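Local coordinates for protein citrate synthase (Pyrobaculum aerophilum, PDB 2IBP) that probably catalyses the condensation of oxaloacetate with acetyl-CoA and water to citrate and CoA, the entry step of the tricarboxylic acid cycle, at residues A[34-39]-A[47-52]; A[65-68]-A[72-75]; A[307-312]-A[354-359]. All coordinates share one frame; numbering follows the deposited sequence.

Contact 1 of 3, residues A[34-39]-A[47-52]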
loop_
_atom_site.group_PDB
_atom_site.type_symbol
_atom_site.label_atom_id
_atom_site.label_comp_id
_atom_site.label_asym_id
_atom_site.label_seq_id
_atom_site.Cartn_x
_atom_site.Cartn_y
_atom_site.Cartn_z
ATOM N N THR A 34 6.792 -16.475 -11.311
ATOM C CA THR A 34 6.214 -15.536 -12.229
ATOM C C THR A 34 6.653 -15.808 -13.648
ATOM O O THR A 34 7.694 -16.419 -13.877
ATOM C CB THR A 34 6.675 -14.097 -11.893
ATOM O OG1 THR A 34 5.949 -13.146 -12.679
ATOM C CG2 THR A 34 8.178 -13.932 -12.106
ATOM N N SER A 35 5.814 -15.396 -14.582
ATOM C CA SER A 35 6.151 -15.465 -15.993
ATOM C C SER A 35 6.059 -14.084 -16.647
ATOM O O SER A 35 6.175 -13.974 -17.860
ATOM C CB SER A 35 5.244 -16.460 -16.710
ATOM O OG SER A 35 3.901 -16.035 -16.691
ATOM N N ILE A 36 6.027 -13.023 -15.842
ATOM C CA ILE A 36 5.822 -11.675 -16.362
ATOM C C ILE A 36 7.067 -11.067 -16.973
ATOM O O ILE A 36 7.046 -10.663 -18.124
ATOM C CB ILE A 36 5.203 -10.730 -15.308
ATOM C CG1 ILE A 36 3.839 -11.284 -14.884
ATOM C CG2 ILE A 36 5.035 -9.326 -15.886
ATOM C CD1 ILE A 36 3.160 -10.559 -13.735
ATOM N N SER A 37 8.142 -10.988 -16.198
ATOM C CA SER A 37 9.385 -10.432 -16.721
ATOM C C SER A 37 10.574 -11.098 -16.064
ATOM O O SER A 37 10.458 -11.704 -14.997
ATOM C CB SER A 37 9.456 -8.915 -16.506
ATOM O OG SER A 37 9.485 -8.600 -15.108
ATOM N N ASP A 38 11.722 -10.983 -16.713
ATOM C CA ASP A 38 12.936 -11.577 -16.202
ATOM C C ASP A 38 14.090 -10.708 -16.598
ATOM O O ASP A 38 14.065 -10.104 -17.664
ATOM C CB ASP A 38 13.153 -12.967 -16.796
ATOM C CG ASP A 38 14.229 -13.760 -16.064
ATOM O OD1 ASP A 38 14.411 -13.545 -14.844
ATOM O OD2 ASP A 38 14.893 -14.605 -16.698
ATOM N N ILE A 39 15.082 -10.640 -15.719
ATOM C CA ILE A 39 16.290 -9.886 -15.998
ATOM C C ILE A 39 17.497 -10.777 -15.842
ATOM O O ILE A 39 17.596 -11.524 -14.858
ATOM C CB ILE A 39 16.487 -8.750 -14.998
ATOM C CG1 ILE A 39 15.345 -7.743 -15.074
ATOM C CG2 ILE A 39 17.829 -8.050 -15.241
ATOM C CD1 ILE A 39 15.302 -6.823 -13.877
ATOM N N TRP A 47 13.482 -9.457 -20.408
ATOM C CA TRP A 47 12.388 -10.066 -21.179
ATOM C C TRP A 47 11.043 -9.730 -20.564
ATOM O O TRP A 47 10.914 -9.687 -19.341
ATOM C CB TRP A 47 12.455 -11.596 -21.169
ATOM C CG TRP A 47 13.635 -12.241 -21.825
ATOM C CD1 TRP A 47 13.692 -12.755 -23.093
ATOM C CD2 TRP A 47 14.880 -12.559 -21.211
ATOM N NE1 TRP A 47 14.921 -13.314 -23.320
ATOM C CE2 TRP A 47 15.660 -13.236 -22.168
ATOM C CE3 TRP A 47 15.428 -12.312 -19.947
ATOM C CZ2 TRP A 47 16.953 -13.699 -21.891
ATOM C CZ3 TRP A 47 16.702 -12.791 -19.670
ATOM C CH2 TRP A 47 17.456 -13.456 -20.646
ATOM N N TYR A 48 10.038 -9.537 -21.419
ATOM C CA TYR A 48 8.653 -9.454 -20.984
ATOM C C TYR A 48 7.943 -10.663 -21.590
ATOM O O TYR A 48 7.876 -10.793 -22.814
ATOM C CB TYR A 48 7.925 -8.230 -21.504
ATOM C CG TYR A 48 8.425 -6.900 -21.036
ATOM C CD1 TYR A 48 9.053 -6.751 -19.818
ATOM C CD2 TYR A 48 8.058 -5.765 -21.712
ATOM C CE1 TYR A 48 9.442 -5.492 -19.368
ATOM C CE2 TYR A 48 8.385 -4.510 -21.240
ATOM C CZ TYR A 48 9.071 -4.386 -20.065
ATOM O OH TYR A 48 9.431 -3.145 -19.586
ATOM N N ARG A 49 7.426 -11.541 -20.747
ATOM C CA ARG A 49 6.669 -12.699 -21.230
ATOM C C ARG A 49 7.450 -13.479 -22.308
ATOM O O ARG A 49 6.863 -13.973 -23.283
ATOM C CB ARG A 49 5.316 -12.249 -21.774
ATOM C CG ARG A 49 4.403 -11.559 -20.775
ATOM C CD ARG A 49 3.937 -12.478 -19.691
ATOM N NE ARG A 49 2.791 -11.918 -18.981
ATOM C CZ ARG A 49 2.126 -12.556 -18.024
ATOM N NH1 ARG A 49 2.531 -13.753 -17.626
ATOM N NH2 ARG A 49 1.066 -12.006 -17.473
ATOM N N GLY A 50 8.758 -13.597 -22.120
ATOM C CA GLY A 50 9.615 -14.344 -23.047
ATOM C C GLY A 50 10.236 -13.564 -24.193
ATOM O O GLY A 50 11.088 -14.090 -24.893
ATOM N N TYR A 51 9.769 -12.334 -24.419
ATOM C CA TYR A 51 10.298 -11.485 -25.497
ATOM C C TYR A 51 11.331 -10.482 -25.027
ATOM O O TYR A 51 11.107 -9.772 -24.052
ATOM C CB TYR A 51 9.161 -10.721 -26.176
ATOM C CG TYR A 51 8.170 -11.612 -26.859
ATOM C CD1 TYR A 51 8.350 -11.980 -28.181
ATOM C CD2 TYR A 51 7.078 -12.120 -26.182
ATOM C CE1 TYR A 51 7.445 -12.797 -28.817
ATOM C CE2 TYR A 51 6.165 -12.941 -26.809
ATOM C CZ TYR A 51 6.374 -13.288 -28.123
ATOM O OH TYR A 51 5.484 -14.109 -28.778
ATOM N N ARG A 52 12.464 -10.391 -25.724
ATOM C CA ARG A 52 13.496 -9.430 -25.354
ATOM C C ARG A 52 13.001 -8.003 -25.528
ATOM O O ARG A 52 12.303 -7.684 -26.496
ATOM C CB ARG A 52 14.764 -9.643 -26.183
ATOM C CG ARG A 52 15.489 -10.927 -25.846
ATOM C CD ARG A 52 16.859 -11.000 -26.491
ATOM N NE ARG A 52 17.741 -9.933 -26.027
ATOM C CZ ARG A 52 19.013 -9.805 -26.391
ATOM N NH1 ARG A 52 19.726 -8.788 -25.937
ATOM N NH2 ARG A 52 19.566 -10.681 -27.221
#
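Trp-47 lies alongside Asp-38 across an antiparallel beta hairpin, the edge of its six-membered ring turned to the aspartate: Trp-47 CE3 stands 3.5 Å from Asp-38 O, while the carboxylate runs beside CZ3 with its plane 21° from that of the indole. Strands 37-40 and 45-48 form this hairpin. Asp-38 and Trp-47 are a hydrogen-bonded pair, gripped by Trp-47 N to Asp-38 O (2.9 Å, 172° at the hydrogen) and by the more bent bond from Asp-38 N to Trp-47 O. Next along, Ser-37 and Tyr-48 make a non-hydrogen-bonded pair, and both turn to the sheet face opposite Asp-38 and Trp-47. There Ser-37 CB meets the edge of the Tyr-48 ring at CD1, while Ser-37 OG is bound by Asp-213 and Tyr-48 OH by the backbone oxygen of Ile-209.

A type I' turn from Tyr-48 to Tyr-51, with Gly-50 in it, leads from strand 45-48 into the third strand, 51-52. Within this turn Arg-49 N makes one more bond to the first segment, to Ile-36 O at 2.8 Å, with the donor 39° out of the carbonyl plane. The Arg-49 side chain bends at chi2 and then runs alongside Ile-36, so that Ile-36 CG1 sits over the centre of one guanidinium face, 3.7 Å above the Arg-49 plane. Arg-49 NH2 is taken by the Ile-69 carbonyl of helix 62-71.

The other sheet face, with Asp-38 and Trp-47, looks to the second subunit: His-399 of that subunit bonds to Asp-38 OD2, and Asp-400 of the same chain accepts from the indole NE1. The hairpin thereby joins the subunit interface to the helices of its own chain. At the guanidinium edge, near its plane, Ser-35 OG lies 2.8 Å from Arg-49 NH1.

Contact 2 of 3, residues A[65-68]-A[72-75]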
loop_
_atom_site.group_PDB
_atom_site.type_symbol
_atom_site.label_atom_id
_atom_site.label_comp_id
_atom_site.label_asym_id
_atom_site.label_seq_id
_atom_site.Cartn_x
_atom_site.Cartn_y
_atom_site.Cartn_z
ATOM N N VAL A 65 2.464 -4.024 -26.132
ATOM C CA VAL A 65 3.260 -4.522 -25.031
ATOM C C VAL A 65 2.404 -4.666 -23.776
ATOM O O VAL A 65 2.580 -5.616 -23.017
ATOM C CB VAL A 65 4.480 -3.615 -24.777
ATOM C CG1 VAL A 65 5.108 -3.908 -23.419
ATOM C CG2 VAL A 65 5.470 -3.771 -25.921
ATOM N N SER A 66 1.495 -3.726 -23.542
ATOM C CA SER A 66 0.631 -3.813 -22.374
ATOM C C SER A 66 -0.271 -5.042 -22.494
ATOM O O SER A 66 -0.502 -5.768 -21.516
ATOM C CB SER A 66 -0.153 -2.517 -22.125
ATOM O OG SER A 66 -1.074 -2.198 -23.154
ATOM N N TYR A 67 -0.763 -5.298 -23.710
ATOM C CA TYR A 67 -1.572 -6.495 -23.939
ATOM C C TYR A 67 -0.743 -7.723 -23.572
ATOM O O TYR A 67 -1.213 -8.611 -22.875
ATOM C CB TYR A 67 -2.003 -6.596 -25.405
ATOM C CG TYR A 67 -2.940 -7.757 -25.696
ATOM C CD1 TYR A 67 -4.306 -7.549 -25.819
ATOM C CD2 TYR A 67 -2.464 -9.061 -25.746
ATOM C CE1 TYR A 67 -5.185 -8.608 -26.019
ATOM C CE2 TYR A 67 -3.334 -10.130 -25.958
ATOM C CZ TYR A 67 -4.680 -9.893 -26.096
ATOM O OH TYR A 67 -5.543 -10.955 -26.324
ATOM N N LEU A 68 0.465 -7.783 -24.119
ATOM C CA LEU A 68 1.395 -8.863 -23.853
ATOM C C LEU A 68 1.624 -9.077 -22.354
ATOM O O LEU A 68 1.529 -10.190 -21.854
ATOM C CB LEU A 68 2.709 -8.566 -24.546
ATOM C CG LEU A 68 3.860 -9.519 -24.259
ATOM C CD1 LEU A 68 3.549 -10.956 -24.705
ATOM C CD2 LEU A 68 5.139 -9.025 -24.921
ATOM N N GLY A 72 -0.220 -12.271 -21.431
ATOM C CA GLY A 72 0.827 -13.269 -21.481
ATOM C C GLY A 72 1.246 -13.711 -22.862
ATOM O O GLY A 72 2.098 -14.584 -23.009
ATOM N N ARG A 73 0.641 -13.111 -23.875
ATOM C CA ARG A 73 1.009 -13.416 -25.247
ATOM C C ARG A 73 0.707 -12.247 -26.164
ATOM O O ARG A 73 -0.031 -11.339 -25.809
ATOM C CB ARG A 73 0.234 -14.625 -25.749
ATOM C CG ARG A 73 -1.243 -14.397 -25.792
ATOM C CD ARG A 73 -1.946 -15.601 -26.356
ATOM N NE ARG A 73 -3.387 -15.421 -26.298
ATOM C CZ ARG A 73 -4.093 -14.722 -27.180
ATOM N NH1 ARG A 73 -3.492 -14.111 -28.201
ATOM N NH2 ARG A 73 -5.407 -14.631 -27.028
ATOM N N LEU A 74 1.258 -12.288 -27.366
ATOM C CA LEU A 74 0.996 -11.239 -28.339
ATOM C C LEU A 74 -0.422 -11.374 -28.879
ATOM O O LEU A 74 -0.898 -12.488 -29.110
ATOM C CB LEU A 74 2.003 -11.302 -29.492
ATOM C CG LEU A 74 3.458 -10.959 -29.158
ATOM C CD1 LEU A 74 4.382 -11.280 -30.330
ATOM C CD2 LEU A 74 3.585 -9.493 -28.750
ATOM N N PRO A 75 -1.103 -10.244 -29.083
ATOM C CA PRO A 75 -2.473 -10.284 -29.585
ATOM C C PRO A 75 -2.572 -10.554 -31.087
ATOM O O PRO A 75 -1.688 -10.174 -31.849
ATOM C CB PRO A 75 -2.975 -8.860 -29.319
ATOM C CG PRO A 75 -1.756 -8.015 -29.424
ATOM C CD PRO A 75 -0.658 -8.863 -28.819
#
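Tyr-67 extends from helix 62-71 alongside the loop that leaves it, and Pro-75 rests on one face of its ring. The contact is a helix C-terminus: the chain leaves helical geometry at Gly-72, with positive phi, and Gly-72 N still donates to Leu-68 O at 2.8 Å. With CG anti to the backbone N (chi1 -175°), the CB of Tyr-67 sends the ring out toward the loop. At CG the ring already meets Pro-75 CB and CG. On one edge CD2 and CE2 pass the carbonyl of Arg-73, whose O lies near the ring plane, 3.3 Å from Tyr-67 CD2; this buried oxygen has no hydrogen-bonding partner in the model. Above the ring, Pro-75 CB sits 3.5 Å from the Tyr-67 centroid and 9° off the normal, a CH-pi contact. At the tip, Tyr-67 OH comes within 3.7 Å of Arg-73 NH2, with the guanidinium plane 63° from the ring, while that NH2 is held in a salt bridge by Glu-79 of the next helix. The rings of Tyr-67 and Tyr-83, also of helix 77-90, meet edge-to-face.

A leucine in place of Tyr-67 would probably leave Pro-75 without its flat aromatic seat and open a gap beside the Arg-73 carbonyl.

Leu-68, the next residue along the helix, packs on the same turn, and Tyr-51 touches both Leu-68 and Leu-74. Leu-68 CD1 lies 3.4 Å from Arg-73 C, and Leu-68 CD2 meets Leu-74 CD2 at 4.2 Å.

Contact 3 of 3, residues A[307-312]-A[354-359]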
loop_
_atom_site.group_PDB
_atom_site.type_symbol
_atom_site.label_atom_id
_atom_site.label_comp_id
_atom_site.label_asym_id
_atom_site.label_seq_id
_atom_site.Cartn_x
_atom_site.Cartn_y
_atom_site.Cartn_z
ATOM N N ARG A 307 19.067 10.712 -28.525
ATOM C CA ARG A 307 19.935 11.240 -29.568
ATOM C C ARG A 307 19.082 11.785 -30.713
ATOM O O ARG A 307 19.327 12.884 -31.209
ATOM C CB ARG A 307 20.851 10.148 -30.084
ATOM C CG ARG A 307 21.884 10.653 -31.061
ATOM C CD ARG A 307 22.635 9.538 -31.737
ATOM N NE ARG A 307 23.194 8.590 -30.785
ATOM C CZ ARG A 307 24.298 8.787 -30.064
ATOM N NH1 ARG A 307 24.944 9.945 -30.091
ATOM N NH2 ARG A 307 24.719 7.826 -29.255
ATOM N N ASP A 308 18.098 10.995 -31.141
ATOM C CA ASP A 308 17.169 11.408 -32.193
ATOM C C ASP A 308 16.395 12.649 -31.811
ATOM O O ASP A 308 16.199 13.544 -32.620
ATOM C CB ASP A 308 16.183 10.301 -32.528
ATOM C CG ASP A 308 16.841 9.109 -33.175
ATOM O OD1 ASP A 308 17.990 9.246 -33.651
ATOM O OD2 ASP A 308 16.207 8.031 -33.200
ATOM N N TYR A 309 15.949 12.709 -30.561
ATOM C CA TYR A 309 15.167 13.827 -30.104
ATOM C C TYR A 309 15.962 15.132 -30.176
ATOM O O TYR A 309 15.478 16.150 -30.700
ATOM C CB TYR A 309 14.659 13.573 -28.674
ATOM C CG TYR A 309 13.709 14.647 -28.219
ATOM C CD1 TYR A 309 12.339 14.523 -28.422
ATOM C CD2 TYR A 309 14.188 15.834 -27.705
ATOM C CE1 TYR A 309 11.472 15.523 -28.052
ATOM C CE2 TYR A 309 13.332 16.838 -27.316
ATOM C CZ TYR A 309 11.973 16.687 -27.503
ATOM O OH TYR A 309 11.110 17.687 -27.130
ATOM N N VAL A 310 17.188 15.115 -29.666
ATOM C CA VAL A 310 17.978 16.339 -29.666
ATOM C C VAL A 310 18.505 16.662 -31.062
ATOM O O VAL A 310 18.753 17.832 -31.361
ATOM C CB VAL A 310 19.095 16.332 -28.605
ATOM C CG1 VAL A 310 18.491 16.150 -27.218
ATOM C CG2 VAL A 310 20.118 15.270 -28.905
ATOM N N ALA A 311 18.637 15.659 -31.924
ATOM C CA ALA A 311 19.056 15.912 -33.309
ATOM C C ALA A 311 17.963 16.762 -33.974
ATOM O O ALA A 311 18.262 17.692 -34.728
ATOM C CB ALA A 311 19.263 14.624 -34.057
ATOM N N LYS A 312 16.698 16.478 -33.658
ATOM C CA LYS A 312 15.594 17.229 -34.232
ATOM C C LYS A 312 15.308 18.551 -33.543
ATOM O O LYS A 312 15.180 19.576 -34.206
ATOM C CB LYS A 312 14.312 16.399 -34.256
ATOM C CG LYS A 312 13.145 17.135 -34.910
ATOM C CD LYS A 312 11.905 16.270 -34.975
ATOM C CE LYS A 312 10.826 16.888 -35.856
ATOM N NZ LYS A 312 10.403 18.244 -35.426
ATOM N N TYR A 354 12.406 16.526 -19.914
ATOM C CA TYR A 354 12.753 17.900 -19.590
ATOM C C TYR A 354 12.548 18.786 -20.823
ATOM O O TYR A 354 11.925 19.836 -20.750
ATOM C CB TYR A 354 14.201 17.977 -19.091
ATOM C CG TYR A 354 14.676 19.386 -18.797
ATOM C CD1 TYR A 354 14.590 19.923 -17.525
ATOM C CD2 TYR A 354 15.259 20.149 -19.799
ATOM C CE1 TYR A 354 15.009 21.207 -17.272
ATOM C CE2 TYR A 354 15.720 21.411 -19.546
ATOM C CZ TYR A 354 15.586 21.938 -18.296
ATOM O OH TYR A 354 16.042 23.220 -18.080
ATOM N N TYR A 355 13.086 18.352 -21.956
ATOM C CA TYR A 355 12.991 19.133 -23.178
ATOM C C TYR A 355 11.563 19.220 -23.728
ATOM O O TYR A 355 11.201 20.219 -24.379
ATOM C CB TYR A 355 13.962 18.612 -24.227
ATOM C CG TYR A 355 15.419 18.942 -23.968
ATOM C CD1 TYR A 355 15.785 20.192 -23.510
ATOM C CD2 TYR A 355 16.431 18.076 -24.368
ATOM C CE1 TYR A 355 17.124 20.539 -23.329
ATOM C CE2 TYR A 355 17.786 18.428 -24.234
ATOM C CZ TYR A 355 18.117 19.660 -23.711
ATOM O OH TYR A 355 19.438 20.021 -23.581
ATOM N N MET A 356 10.764 18.188 -23.461
ATOM C CA MET A 356 9.357 18.164 -23.855
ATOM C C MET A 356 8.486 19.099 -23.013
ATOM O O MET A 356 7.308 19.301 -23.315
ATOM C CB MET A 356 8.794 16.751 -23.755
ATOM C CG MET A 356 9.376 15.772 -24.738
ATOM S SD MET A 356 8.648 14.168 -24.380
ATOM C CE MET A 356 9.582 13.088 -25.457
ATOM N N GLY A 357 9.045 19.649 -21.943
ATOM C CA GLY A 357 8.310 20.573 -21.086
ATOM C C GLY A 357 7.546 19.874 -19.982
ATOM O O GLY A 357 6.664 20.454 -19.359
ATOM N N ILE A 358 7.882 18.614 -19.734
ATOM C CA ILE A 358 7.229 17.874 -18.655
ATOM C C ILE A 358 7.940 18.267 -17.370
ATOM O O ILE A 358 9.169 18.129 -17.264
ATOM C CB ILE A 358 7.358 16.368 -18.856
ATOM C CG1 ILE A 358 6.618 15.958 -20.147
ATOM C CG2 ILE A 358 6.851 15.615 -17.606
ATOM C CD1 ILE A 358 6.815 14.521 -20.545
ATOM N N PRO A 359 7.195 18.851 -16.417
ATOM C CA PRO A 359 7.841 19.239 -15.159
ATOM C C PRO A 359 8.416 18.032 -14.411
ATOM O O PRO A 359 7.889 16.925 -14.497
ATOM C CB PRO A 359 6.713 19.912 -14.367
ATOM C CG PRO A 359 5.716 20.283 -15.373
ATOM C CD PRO A 359 5.774 19.208 -16.426
HETATM O O HOH W 1 11.870 20.241 -27.420
#
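Tyr-309 of helix 297-313 pushes its ring against the last turn of helix 349-356, where it meets two consecutive residues. On one side of the ring Tyr-309 CE2 lies 3.6 Å from Tyr-355 CB; the hydroxyl end approaches Met-356, with Tyr-309 OH 3.5 Å from Met-356 CG, and the methyl CE of Met-356 comes up to CE1. A chi1 of -173° swings the ring of Tyr-309 away from its own backbone N and carries it toward the neighbouring helix. Beside it, Val-310 CG1 touches Tyr-355 CE2 at 3.8 Å.

No direct hydrogen bond joins the segments, but a water does: it lies 2.7 Å from Tyr-309 OH and donates to Tyr-355 O. Further out, Tyr-355 OH is fixed by Asp-315 and by the backbone N of Gln-317 and of Leu-319, which sets the ring that Val-310 meets. Gly-357 ends the helix in a Schellman motif.

Asp-308, which belongs to a magnesium site that carries no ion bound to this chain in the model, forms a salt bridge with Arg-202 of helix 198-210. That helix also receives Met-356, through Ile-204, and helix 319-332 packs on Val-310 through Phe-320.

Contacts 1 and 2 adjoin one another, their centres 11 Å apart: Arg-49 CG lies 3.4 Å from Leu-68 O, and Tyr-51 OH lies 3.4 Å from Leu-74 CD1, so the turn at 48-51 packs on the end of helix 62-71 and the loop after it. Both also touch the second subunit. Contact 1 lies close to one predicted active-site residue: the Ile-39 side chain is about 6 Å from that of His-289. Contact 3 is remote, its centre 29 Å from those of contacts 1 and 2 and its nearest atoms about 17 Å from either; no other chain of the assembly touches it. Its Tyr-309 side chain is about 11 Å from a magnesium ion in the model, though none is bound to this chain.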